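Chlorella virus DNA ligase-adenylate (Chlorella virus, PDB 1FVI) probably joins DNA strands at nicks at the expense of ATP, as a viral DNA ligase captured in its adenylated state. Local coordinates at residues Pro20-Pro25 and Arg165-Lys170; Tyr95-Val100 and Ile134-Val139; Leu7-Glu12 and Ile182-Lys187; Val33-Met38 and Leu59-Asp64. The protein carries 1 engineered substitution. All blocks are in the same frame, centred on the assembly; numbering follows the deposited sequence.

Contact 1. Residues Pro20-Pro25 and Arg165-Lys170; sequences PCLATP and RKPDGK. With AMP (adenosine monophosphate), chain C.
The ring of F97 covers one face of the AMP adenine; at the edge of the base N6 meets T24 and P25 at the end of strand 21-25, and the guanidinium of R165 stands obliquely near C2. N6 is gripped twice: it donates to T24 OG1 at 2.9 Å and to the backbone P25 O at 3.1 Å. T24 has OG1 in the crowded position between its backbone N and carbonyl carbon, which brings the hydroxyl to the base. This strand belongs to a mixed sheet of the nucleotidyltransferase (adenylation) domain, flanked there by strands 162-165 and 139-141. L22 and R165 form an antiparallel hydrogen-bonded pair with two unequal bonds. L22 N reaches R165 O at 2.9 Å and 167°, nearly along the C=O axis. R165 N meets L22 O at 3.0 Å and only 139°, from above the carbonyl plane, so the return bond is the more bent. R165 CG lies beside the backbone N, and a bend at chi2 (-143°) sends the chain away from strand 21-25. NH1 then finds a salt bridge with D98, while helix 108-121 covers L22 and P167 through I109. Beyond the bridge the chain reverses in a type I turn from K166 to G169, with G169 N bonded to K166 O at 3.2 Å. L22 and P167 cross obliquely at this turn: the CD1 branch of L22 lies 3.8 Å from P167 CA and 4.0 Å from P167 CG.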
# COMPACT_ATOMS: atom_id res chain seq x y z
N PRO A 20 -2.44 6.33 20.14
CA PRO A 20 -1.88 4.98 19.99
C PRO A 20 -2.81 4.37 18.92
O PRO A 20 -3.98 4.10 19.20
CB PRO A 20 -2.10 4.39 21.38
CG PRO A 20 -1.91 5.60 22.27
CD PRO A 20 -2.67 6.69 21.54
N CYS A 21 -2.34 4.35 17.66
CA CYS A 21 -3.11 3.81 16.53
C CYS A 21 -2.29 2.81 15.70
O CYS A 21 -1.06 2.79 15.78
CB CYS A 21 -3.66 4.94 15.63
SG CYS A 21 -2.45 5.79 14.54
N LEU A 22 -3.00 1.95 14.98
CA LEU A 22 -2.41 0.92 14.13
C LEU A 22 -2.55 1.22 12.63
O LEU A 22 -3.64 1.19 12.08
CB LEU A 22 -3.03 -0.44 14.47
CG LEU A 22 -2.76 -0.89 15.91
CD1 LEU A 22 -3.56 -2.15 16.25
CD2 LEU A 22 -1.27 -1.13 16.10
N ALA A 23 -1.42 1.42 11.96
CA ALA A 23 -1.46 1.78 10.54
C ALA A 23 -0.99 0.74 9.54
O ALA A 23 -0.18 -0.12 9.85
CB ALA A 23 -0.70 3.10 10.33
N THR A 24 -1.55 0.82 8.34
CA THR A 24 -1.19 -0.06 7.24
C THR A 24 -1.18 0.81 5.98
O THR A 24 -1.62 1.96 6.02
CB THR A 24 -2.17 -1.27 7.06
OG1 THR A 24 -3.52 -0.81 6.99
CG2 THR A 24 -2.00 -2.30 8.20
N PRO A 25 -0.59 0.30 4.88
CA PRO A 25 -0.55 1.08 3.64
C PRO A 25 -1.84 1.07 2.85
O PRO A 25 -2.53 0.05 2.77
CB PRO A 25 0.58 0.41 2.87
CG PRO A 25 0.45 -1.01 3.27
CD PRO A 25 0.23 -0.91 4.77
N ARG A 165 -6.32 2.57 12.06
CA ARG A 165 -7.29 1.81 12.85
C ARG A 165 -7.03 1.86 14.34
O ARG A 165 -5.88 1.79 14.80
CB ARG A 165 -7.29 0.33 12.43
CG ARG A 165 -7.63 0.03 10.99
CD ARG A 165 -8.46 -1.23 10.90
NE ARG A 165 -8.26 -1.96 9.65
CZ ARG A 165 -8.95 -3.05 9.30
NH1 ARG A 165 -9.91 -3.54 10.08
NH2 ARG A 165 -8.62 -3.71 8.20
N LYS A 166 -8.11 1.97 15.12
CA LYS A 166 -7.96 1.91 16.57
C LYS A 166 -7.83 0.39 16.88
O LYS A 166 -8.39 -0.45 16.18
CB LYS A 166 -9.13 2.58 17.31
CG LYS A 166 -10.46 1.88 17.24
CD LYS A 166 -11.53 2.80 17.84
CE LYS A 166 -12.81 2.05 18.20
NZ LYS A 166 -13.93 2.96 18.61
N PRO A 167 -6.97 0.04 17.85
CA PRO A 167 -6.70 -1.34 18.27
C PRO A 167 -7.93 -2.15 18.64
O PRO A 167 -8.03 -3.33 18.30
CB PRO A 167 -5.81 -1.13 19.49
CG PRO A 167 -5.11 0.13 19.19
CD PRO A 167 -6.19 0.99 18.64
N ASP A 168 -8.84 -1.51 19.35
CA ASP A 168 -10.06 -2.15 19.82
C ASP A 168 -11.23 -2.14 18.85
O ASP A 168 -12.31 -2.62 19.17
CB ASP A 168 -10.49 -1.55 21.17
CG ASP A 168 -10.78 -0.06 21.08
OD1 ASP A 168 -9.98 0.66 20.44
OD2 ASP A 168 -11.79 0.38 21.67
N GLY A 169 -11.00 -1.63 17.64
CA GLY A 169 -12.07 -1.59 16.66
C GLY A 169 -12.66 -2.93 16.23
O GLY A 169 -11.98 -3.94 16.07
N LYS A 170 -13.97 -2.92 16.01
CA LYS A 170 -14.69 -4.10 15.60
C LYS A 170 -14.71 -4.11 14.09
O LYS A 170 -14.26 -3.16 13.45
CB LYS A 170 -16.15 -4.01 16.07
CG LYS A 170 -16.35 -3.20 17.34
CD LYS A 170 -16.35 -1.70 17.06
CE LYS A 170 -15.60 -0.93 18.13
NZ LYS A 170 -15.44 0.47 17.71
P AMP C . -8.74 5.53 -1.38
O1P AMP C . -9.60 6.69 -1.18
O3P AMP C . -9.07 5.21 -2.89
O5' AMP C . -9.31 4.33 -0.67
C5' AMP C . -8.69 2.96 -0.87
C4' AMP C . -9.69 1.83 -0.73
O4' AMP C . -8.92 0.65 -0.52
C3' AMP C . -10.62 1.97 0.50
O3' AMP C . -11.96 1.54 0.26
C2' AMP C . -10.04 1.07 1.52
O2' AMP C . -11.07 0.53 2.35
C1' AMP C . -9.23 0.04 0.71
N9 AMP C . -7.99 -0.30 1.39
C8 AMP C . -6.75 -0.27 0.79
N7 AMP C . -5.83 -0.61 1.64
C5 AMP C . -6.45 -0.88 2.85
C6 AMP C . -5.98 -1.28 4.11
N6 AMP C . -4.67 -1.50 4.37
N1 AMP C . -6.91 -1.44 5.07
C2 AMP C . -8.18 -1.22 4.81
N3 AMP C . -8.76 -0.84 3.67
C4 AMP C . -7.85 -0.67 2.68

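Contact 2. Residues Tyr95-Val100 and Ile134-Val139. With AMP (adenosine monophosphate), chain C.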
# COMPACT_ATOMS: atom_id res chain seq x y z
N TYR A 95 -2.91 -8.82 -0.47
CA TYR A 95 -2.54 -8.19 0.79
C TYR A 95 -3.69 -8.51 1.75
O TYR A 95 -4.80 -7.98 1.60
CB TYR A 95 -2.40 -6.68 0.61
CG TYR A 95 -1.23 -6.25 -0.26
CD1 TYR A 95 -1.39 -6.06 -1.63
CD2 TYR A 95 0.04 -5.99 0.31
CE1 TYR A 95 -0.32 -5.62 -2.43
CE2 TYR A 95 1.10 -5.55 -0.48
CZ TYR A 95 0.91 -5.36 -1.85
OH TYR A 95 1.94 -4.91 -2.64
N TRP A 96 -3.42 -9.40 2.70
CA TRP A 96 -4.41 -9.85 3.68
C TRP A 96 -4.34 -8.98 4.90
O TRP A 96 -3.41 -9.11 5.70
CB TRP A 96 -4.09 -11.31 4.03
CG TRP A 96 -5.07 -12.04 4.92
CD1 TRP A 96 -6.34 -11.66 5.24
CD2 TRP A 96 -4.82 -13.27 5.62
NE1 TRP A 96 -6.89 -12.57 6.12
CE2 TRP A 96 -5.98 -13.57 6.37
CE3 TRP A 96 -3.72 -14.15 5.69
CZ2 TRP A 96 -6.08 -14.70 7.19
CZ3 TRP A 96 -3.82 -15.28 6.51
CH2 TRP A 96 -5.00 -15.54 7.25
N PHE A 97 -5.31 -8.09 5.06
CA PHE A 97 -5.29 -7.18 6.19
C PHE A 97 -6.27 -7.41 7.35
O PHE A 97 -6.15 -6.76 8.39
CB PHE A 97 -5.33 -5.71 5.72
CG PHE A 97 -6.49 -5.38 4.82
CD1 PHE A 97 -7.82 -5.46 5.29
CD2 PHE A 97 -6.26 -4.86 3.55
CE1 PHE A 97 -8.89 -5.03 4.51
CE2 PHE A 97 -7.33 -4.42 2.75
CZ PHE A 97 -8.65 -4.50 3.23
N ASP A 98 -7.23 -8.32 7.16
CA ASP A 98 -8.19 -8.62 8.22
C ASP A 98 -8.67 -10.06 8.16
O ASP A 98 -8.57 -10.72 7.13
CB ASP A 98 -9.37 -7.64 8.22
CG ASP A 98 -9.88 -7.34 9.63
OD1 ASP A 98 -9.48 -8.02 10.59
OD2 ASP A 98 -10.70 -6.40 9.76
N TYR A 99 -9.21 -10.52 9.28
CA TYR A 99 -9.68 -11.90 9.45
C TYR A 99 -10.77 -11.92 10.51
O TYR A 99 -10.47 -11.76 11.70
CB TYR A 99 -8.51 -12.75 9.96
CG TYR A 99 -8.79 -14.23 10.10
CD1 TYR A 99 -9.79 -14.85 9.33
CD2 TYR A 99 -7.99 -15.03 10.92
CE1 TYR A 99 -9.97 -16.23 9.37
CE2 TYR A 99 -8.17 -16.41 10.97
CZ TYR A 99 -9.16 -17.00 10.19
OH TYR A 99 -9.31 -18.36 10.19
N VAL A 100 -12.02 -12.14 10.11
CA VAL A 100 -13.07 -12.18 11.12
C VAL A 100 -13.15 -13.47 11.92
O VAL A 100 -13.32 -13.40 13.12
CB VAL A 100 -14.45 -11.71 10.59
CG1 VAL A 100 -15.58 -12.00 11.62
CG2 VAL A 100 -14.40 -10.21 10.37
N ILE A 134 0.40 -11.75 1.16
CA ILE A 134 1.13 -10.77 1.96
C ILE A 134 0.35 -10.32 3.18
O ILE A 134 -0.63 -9.59 3.07
CB ILE A 134 1.51 -9.53 1.12
CG1 ILE A 134 2.37 -9.95 -0.08
CG2 ILE A 134 2.26 -8.54 1.99
CD1 ILE A 134 2.67 -8.83 -1.04
N PRO A 135 0.75 -10.79 4.38
CA PRO A 135 0.07 -10.41 5.62
C PRO A 135 0.34 -8.93 5.93
O PRO A 135 1.49 -8.51 6.02
CB PRO A 135 0.75 -11.32 6.67
CG PRO A 135 1.28 -12.48 5.87
CD PRO A 135 1.80 -11.80 4.63
N LEU A 136 -0.72 -8.15 6.02
CA LEU A 136 -0.59 -6.74 6.33
C LEU A 136 -0.74 -6.56 7.83
O LEU A 136 -1.83 -6.34 8.33
CB LEU A 136 -1.66 -5.91 5.63
CG LEU A 136 -1.38 -5.20 4.30
CD1 LEU A 136 -2.32 -4.00 4.21
CD2 LEU A 136 0.07 -4.72 4.20
N ILE A 137 0.36 -6.76 8.55
CA ILE A 137 0.38 -6.58 10.00
C ILE A 137 0.59 -5.07 10.25
O ILE A 137 1.51 -4.47 9.69
CB ILE A 137 1.47 -7.46 10.60
CG1 ILE A 137 1.09 -8.93 10.34
CG2 ILE A 137 1.67 -7.14 12.08
CD1 ILE A 137 2.20 -9.93 10.52
N PRO A 138 -0.28 -4.43 11.05
CA PRO A 138 -0.14 -2.99 11.31
C PRO A 138 1.06 -2.53 12.11
O PRO A 138 1.68 -3.29 12.86
CB PRO A 138 -1.44 -2.64 12.01
CG PRO A 138 -1.72 -3.90 12.81
CD PRO A 138 -1.42 -5.00 11.81
N VAL A 139 1.38 -1.25 11.92
CA VAL A 139 2.48 -0.58 12.60
C VAL A 139 1.84 0.26 13.70
O VAL A 139 0.80 0.86 13.47
CB VAL A 139 3.19 0.41 11.64
CG1 VAL A 139 4.20 1.25 12.40
CG2 VAL A 139 3.87 -0.33 10.52
P AMP C . -8.74 5.53 -1.38
O1P AMP C . -9.60 6.69 -1.18
O3P AMP C . -9.07 5.21 -2.89
O5' AMP C . -9.31 4.33 -0.67
C5' AMP C . -8.69 2.96 -0.87
C4' AMP C . -9.69 1.83 -0.73
O4' AMP C . -8.92 0.65 -0.52
C3' AMP C . -10.62 1.97 0.50
O3' AMP C . -11.96 1.54 0.26
C2' AMP C . -10.04 1.07 1.52
O2' AMP C . -11.07 0.53 2.35
C1' AMP C . -9.23 0.04 0.71
N9 AMP C . -7.99 -0.30 1.39
C8 AMP C . -6.75 -0.27 0.79
N7 AMP C . -5.83 -0.61 1.64
C5 AMP C . -6.45 -0.88 2.85
C6 AMP C . -5.98 -1.28 4.11
N6 AMP C . -4.67 -1.50 4.37
N1 AMP C . -6.91 -1.44 5.07
C2 AMP C . -8.18 -1.22 4.81
N3 AMP C . -8.76 -0.84 3.67
C4 AMP C . -7.85 -0.67 2.68
O HOH W 1 -4.28 -5.09 8.97
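W96 O is the most directly held polar atom of the parallel pairing: one bond grips it, from L136 N at 2.9 Å and almost straight (174°). The same residue gives its W96 N to I134 O at 2.8 Å, so both polar backbone atoms of W96 are tied to the neighbouring strand. Where the strands part, a water replaces the next rung, donating to F97 O at 2.6 Å and to L136 O at 2.8 Å. F97 holds CG in the crowded position between N and the carbonyl carbon (chi1 55°), and its ring thereby lies over the adenine: AMP N1 sits 3.7 Å above the ring plane, over the centre. L136 CD1 meets the edge of the F97 ring and also approaches AMP N6, at 3.4 Å, so both residues line the base pocket. I134 CD1 rests over one face of Y95, 4.1 Å from the ring centroid, in a CH-pi contact. The two strands, 92-99 and 131-135, are linked by helix 108-121 in a beta-alpha-beta crossover, with W96 packed on M115, P135 on I119 and D98 OD2 in a salt bridge with R111; on the other flank runs strand 63-68, where F97 and D98 both face D64 in a classic beta bulge.

Contact 3. Residues Leu7-Glu12 and Ile182-Lys187; sequences LAATLE and ILLKMK. With AMP (adenosine monophosphate), chain C; SO4 (sulfate ion), chain B.
K185 has CG in the crowded position between backbone N and carbonyl carbon (chi1 47°), and from there the chain is fully extended. That shape carries NZ to AMP O1P at 2.7 Å and to SO4 O2 at 2.8 Å, so the ammonium joins two anionic groups. Its positive charge would be expected to offset the negative charge of the phosphate. T10 keeps OG1 beside its own backbone N, and its side chain crosses that of K185 obliquely, OG1 3.6 Å from K185 CE. The backbones beneath run parallel: A9 N donates to L183 O at 3.1 Å, K185 N to A9 O at 2.9 Å, nearly along the C=O axis, and L11 N to K185 O at 2.9 Å. L183, with chi1 at -149°, pushes CD1 to 3.3 Å from A8 CB, tighter than usual for two carbons. Farther along, L11 runs alongside M186, its CD1 4.1 Å from M186 CG. The sulfate, probably a crystallisation component, is also held by R41. Strand 9-10 edges its sheet beside 184-186, and residues 183-187 (LLKMK), around that second strand, match motif V of covalent nucleotidyltransferases, a phosphate-contacting element of the active site.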
# COMPACT_ATOMS: atom_id res chain seq x y z
N LEU A 7 -15.68 -0.10 5.62
CA LEU A 7 -15.20 1.03 4.84
C LEU A 7 -14.64 2.12 5.76
O LEU A 7 -14.87 2.12 6.97
CB LEU A 7 -16.29 1.55 3.91
CG LEU A 7 -16.78 0.46 2.95
CD1 LEU A 7 -17.94 1.00 2.13
CD2 LEU A 7 -15.63 -0.01 2.04
N ALA A 8 -13.86 3.01 5.18
CA ALA A 8 -13.20 4.07 5.93
C ALA A 8 -13.78 5.47 5.81
O ALA A 8 -14.39 5.86 4.81
CB ALA A 8 -11.69 4.11 5.56
N ALA A 9 -13.60 6.22 6.89
CA ALA A 9 -13.97 7.61 6.90
C ALA A 9 -12.66 8.33 6.48
O ALA A 9 -11.57 7.75 6.54
CB ALA A 9 -14.40 8.03 8.31
N THR A 10 -12.77 9.56 6.01
CA THR A 10 -11.58 10.30 5.61
C THR A 10 -11.03 11.17 6.74
O THR A 10 -11.78 11.85 7.46
CB THR A 10 -11.88 11.17 4.38
OG1 THR A 10 -12.26 10.31 3.30
CG2 THR A 10 -10.64 12.00 3.97
N LEU A 11 -9.71 11.08 6.93
CA LEU A 11 -9.01 11.87 7.94
C LEU A 11 -8.55 13.13 7.22
O LEU A 11 -7.75 13.05 6.30
CB LEU A 11 -7.80 11.09 8.48
CG LEU A 11 -6.86 11.65 9.57
CD1 LEU A 11 -5.90 12.68 8.99
CD2 LEU A 11 -7.65 12.21 10.74
N GLU A 12 -9.11 14.27 7.60
CA GLU A 12 -8.75 15.54 6.97
C GLU A 12 -7.74 16.27 7.84
O GLU A 12 -6.75 16.81 7.35
CB GLU A 12 -10.00 16.41 6.73
CG GLU A 12 -10.97 15.85 5.67
CD GLU A 12 -12.26 15.24 6.25
OE1 GLU A 12 -13.32 15.38 5.60
OE2 GLU A 12 -12.21 14.62 7.35
N ILE A 182 -12.54 3.62 13.57
CA ILE A 182 -12.36 2.19 13.33
C ILE A 182 -11.47 1.97 12.13
O ILE A 182 -10.54 1.16 12.16
CB ILE A 182 -13.74 1.47 13.13
CG1 ILE A 182 -14.55 1.48 14.43
CG2 ILE A 182 -13.56 0.03 12.66
CD1 ILE A 182 -15.99 1.06 14.23
N LEU A 183 -11.74 2.72 11.07
CA LEU A 183 -10.96 2.63 9.84
C LEU A 183 -10.97 4.01 9.22
O LEU A 183 -12.04 4.53 8.91
CB LEU A 183 -11.56 1.61 8.88
CG LEU A 183 -10.67 0.82 7.91
CD1 LEU A 183 -11.23 0.95 6.51
CD2 LEU A 183 -9.15 1.21 8.00
N LEU A 184 -9.78 4.59 9.05
CA LEU A 184 -9.63 5.92 8.48
C LEU A 184 -8.59 5.95 7.36
O LEU A 184 -7.56 5.28 7.43
CB LEU A 184 -9.21 6.93 9.56
CG LEU A 184 -9.95 7.02 10.91
CD1 LEU A 184 -9.23 8.03 11.79
CD2 LEU A 184 -11.41 7.41 10.73
N LYS A 185 -8.86 6.73 6.32
CA LYS A 185 -7.91 6.87 5.23
C LYS A 185 -7.25 8.25 5.29
O LYS A 185 -7.90 9.28 5.54
CB LYS A 185 -8.52 6.55 3.86
CG LYS A 185 -9.84 7.15 3.51
CD LYS A 185 -10.37 6.48 2.24
CE LYS A 185 -11.52 7.25 1.64
NZ LYS A 185 -11.90 6.71 0.31
N MET A 186 -5.94 8.24 5.12
CA MET A 186 -5.14 9.44 5.20
C MET A 186 -4.20 9.67 4.03
O MET A 186 -3.41 8.82 3.67
CB MET A 186 -4.33 9.42 6.50
CG MET A 186 -3.31 10.52 6.60
SD MET A 186 -2.32 10.43 8.07
CE MET A 186 -0.96 9.62 7.46
N LYS A 187 -4.33 10.85 3.43
CA LYS A 187 -3.48 11.27 2.33
C LYS A 187 -3.15 12.72 2.68
O LYS A 187 -3.82 13.65 2.24
CB LYS A 187 -4.22 11.11 0.99
CG LYS A 187 -4.44 9.64 0.60
CD LYS A 187 -5.45 9.48 -0.53
CE LYS A 187 -4.94 10.02 -1.84
NZ LYS A 187 -5.96 9.90 -2.93
P AMP C . -8.74 5.53 -1.38
O1P AMP C . -9.60 6.69 -1.18
O3P AMP C . -9.07 5.21 -2.89
O5' AMP C . -9.31 4.33 -0.67
C5' AMP C . -8.69 2.96 -0.87
C4' AMP C . -9.69 1.83 -0.73
O4' AMP C . -8.92 0.65 -0.52
C3' AMP C . -10.62 1.97 0.50
O3' AMP C . -11.96 1.54 0.26
C2' AMP C . -10.04 1.07 1.52
O2' AMP C . -11.07 0.53 2.35
C1' AMP C . -9.23 0.04 0.71
N9 AMP C . -7.99 -0.30 1.39
C8 AMP C . -6.75 -0.27 0.79
N7 AMP C . -5.83 -0.61 1.64
C5 AMP C . -6.45 -0.88 2.85
C6 AMP C . -5.98 -1.28 4.11
N6 AMP C . -4.67 -1.50 4.37
N1 AMP C . -6.91 -1.44 5.07
C2 AMP C . -8.18 -1.22 4.81
N3 AMP C . -8.76 -0.84 3.67
C4 AMP C . -7.85 -0.67 2.68
S SO4 B . -14.00 4.12 -1.00
O1 SO4 B . -15.43 3.85 -1.07
O2 SO4 B . -13.60 4.50 0.39
O3 SO4 B . -13.58 5.27 -1.96
O4 SO4 B . -13.22 2.90 -1.47
O HOH W 2 -5.73 12.96 4.48

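Contact 4. Residues Val33-Met38 and Leu59-Asp64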
# COMPACT_ATOMS: atom_id res chain seq x y z
N VAL A 33 -13.01 -10.26 -0.19
CA VAL A 33 -13.26 -10.96 1.05
C VAL A 33 -13.56 -12.42 0.76
O VAL A 33 -14.22 -12.76 -0.22
CB VAL A 33 -14.45 -10.35 1.79
CG1 VAL A 33 -14.76 -11.16 3.06
CG2 VAL A 33 -14.18 -8.89 2.14
N LYS A 34 -13.02 -13.28 1.61
CA LYS A 34 -13.23 -14.72 1.52
C LYS A 34 -14.47 -15.11 2.31
O LYS A 34 -14.49 -15.08 3.55
CB LYS A 34 -12.01 -15.47 2.07
CG LYS A 34 -12.23 -16.94 2.33
CD LYS A 34 -12.72 -17.65 1.11
CE LYS A 34 -13.09 -19.08 1.46
NZ LYS A 34 -11.95 -19.85 2.05
N GLN A 35 -15.52 -15.43 1.58
CA GLN A 35 -16.77 -15.87 2.17
C GLN A 35 -17.34 -16.93 1.23
O GLN A 35 -18.05 -16.59 0.27
CB GLN A 35 -17.73 -14.70 2.35
CG GLN A 35 -18.93 -15.04 3.20
CD GLN A 35 -19.35 -13.90 4.07
OE1 GLN A 35 -20.17 -13.08 3.69
NE2 GLN A 35 -18.78 -13.83 5.26
N THR A 36 -16.94 -18.18 1.49
CA THR A 36 -17.31 -19.38 0.73
C THR A 36 -16.41 -19.41 -0.51
O THR A 36 -15.83 -20.44 -0.85
CB THR A 36 -18.82 -19.39 0.35
OG1 THR A 36 -19.60 -18.99 1.49
CG2 THR A 36 -19.26 -20.80 -0.07
N GLN A 37 -16.30 -18.25 -1.16
CA GLN A 37 -15.45 -18.04 -2.33
C GLN A 37 -15.00 -16.56 -2.27
O GLN A 37 -15.45 -15.82 -1.39
CB GLN A 37 -16.21 -18.29 -3.62
CG GLN A 37 -17.39 -17.37 -3.86
CD GLN A 37 -18.08 -17.64 -5.18
OE1 GLN A 37 -19.27 -17.38 -5.33
NE2 GLN A 37 -17.32 -18.15 -6.16
N MET A 38 -14.12 -16.14 -3.17
CA MET A 38 -13.68 -14.74 -3.17
C MET A 38 -14.74 -13.81 -3.74
O MET A 38 -15.26 -14.02 -4.84
CB MET A 38 -12.35 -14.57 -3.91
CG MET A 38 -11.20 -15.34 -3.30
SD MET A 38 -11.05 -15.25 -1.48
CE MET A 38 -10.33 -13.64 -1.22
N LEU A 59 -6.90 -19.04 1.49
CA LEU A 59 -7.36 -18.26 2.63
C LEU A 59 -8.45 -18.86 3.49
O LEU A 59 -9.32 -19.58 2.99
CB LEU A 59 -7.83 -16.89 2.14
CG LEU A 59 -6.86 -15.95 1.41
CD1 LEU A 59 -7.67 -14.82 0.79
CD2 LEU A 59 -5.81 -15.41 2.39
N PRO A 60 -8.39 -18.59 4.81
CA PRO A 60 -9.41 -19.11 5.73
C PRO A 60 -10.65 -18.26 5.57
O PRO A 60 -10.56 -17.09 5.16
CB PRO A 60 -8.76 -18.92 7.10
CG PRO A 60 -7.93 -17.71 6.90
CD PRO A 60 -7.28 -18.00 5.57
N GLU A 61 -11.80 -18.86 5.83
CA GLU A 61 -13.08 -18.17 5.75
C GLU A 61 -13.04 -16.90 6.63
O GLU A 61 -12.55 -16.94 7.76
CB GLU A 61 -14.17 -19.15 6.23
CG GLU A 61 -15.55 -18.55 6.37
CD GLU A 61 -16.25 -18.29 5.05
OE1 GLU A 61 -15.71 -18.68 3.99
OE2 GLU A 61 -17.35 -17.69 5.09
N GLY A 62 -13.51 -15.78 6.10
CA GLY A 62 -13.49 -14.55 6.88
C GLY A 62 -12.31 -13.62 6.59
O GLY A 62 -12.16 -12.57 7.23
N SER A 63 -11.49 -14.00 5.62
CA SER A 63 -10.35 -13.18 5.22
C SER A 63 -10.77 -11.92 4.47
O SER A 63 -11.69 -11.96 3.64
CB SER A 63 -9.40 -13.98 4.34
OG SER A 63 -8.70 -14.90 5.12
N ASP A 64 -10.08 -10.82 4.77
CA ASP A 64 -10.34 -9.54 4.12
C ASP A 64 -9.00 -8.98 3.60
O ASP A 64 -7.96 -9.10 4.27
CB ASP A 64 -11.01 -8.58 5.09
CG ASP A 64 -11.62 -7.39 4.38
OD1 ASP A 64 -11.55 -7.34 3.12
OD2 ASP A 64 -12.17 -6.52 5.09
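K34 and E61 cross at about a right angle, and each ends on the backbone of the opposite segment. Bends at chi2 (56°) and chi4 (-58°) fold the lysine back so that NZ donates to L59 O at 2.8 Å, from above the carbonyl plane. NZ also bonds T56 O, so the ammonium sits at the C-terminal end of helix 49-58, where the helix dipole would favour it. E61 OE1 stays 4.4 Å from K34 NZ, beyond a salt bridge; its syn lone pair instead accepts T36 N at 2.8 Å. Between them strands 30-34 and 63-68 meet antiparallel within the second sheet of the adenylation domain. K34 N donates to S63 O at 2.8 Å, and G62 N to K34 O at 2.8 Å, both in the carbonyl plane. G62 (phi 98°) belongs to a type II turn from P60 to S63, where S63 OG bonds P60 O at 2.9 Å. V33 and D64, a non-hydrogen-bonded pair, cross obliquely, with V33 CG2 3.2 Å from D64 OD1; D64 OD2 is held by R31 and Y171. M38 and L59 cross near a right angle, M38 CE meeting L59 CD1 at 3.5 Å.

Along the chain the contacts are nested: contact 3 closes the outermost loop, contact 1 lies inside it, and contacts 4 then 2 sit within that. Contacts 1 and 3 share the sheet holding strands 9-10, 184-186, 162-165 and 21-25, with centres about 11 Å apart. Contacts 2 and 4, with centres about 13 Å apart, share the other sheet, where strands 63-68 and 92-99 are neighbours. Contact 2 also touches contact 1, about 11 Å away between centres, through A23 N to V139 O (2.7 Å). AMP is touched by contacts 1, 2 and 3, so it lies between the two sheets; contact 4, centred about 24 Å from contact 3, does not touch it, although the D64 side chain comes within about 7 Å.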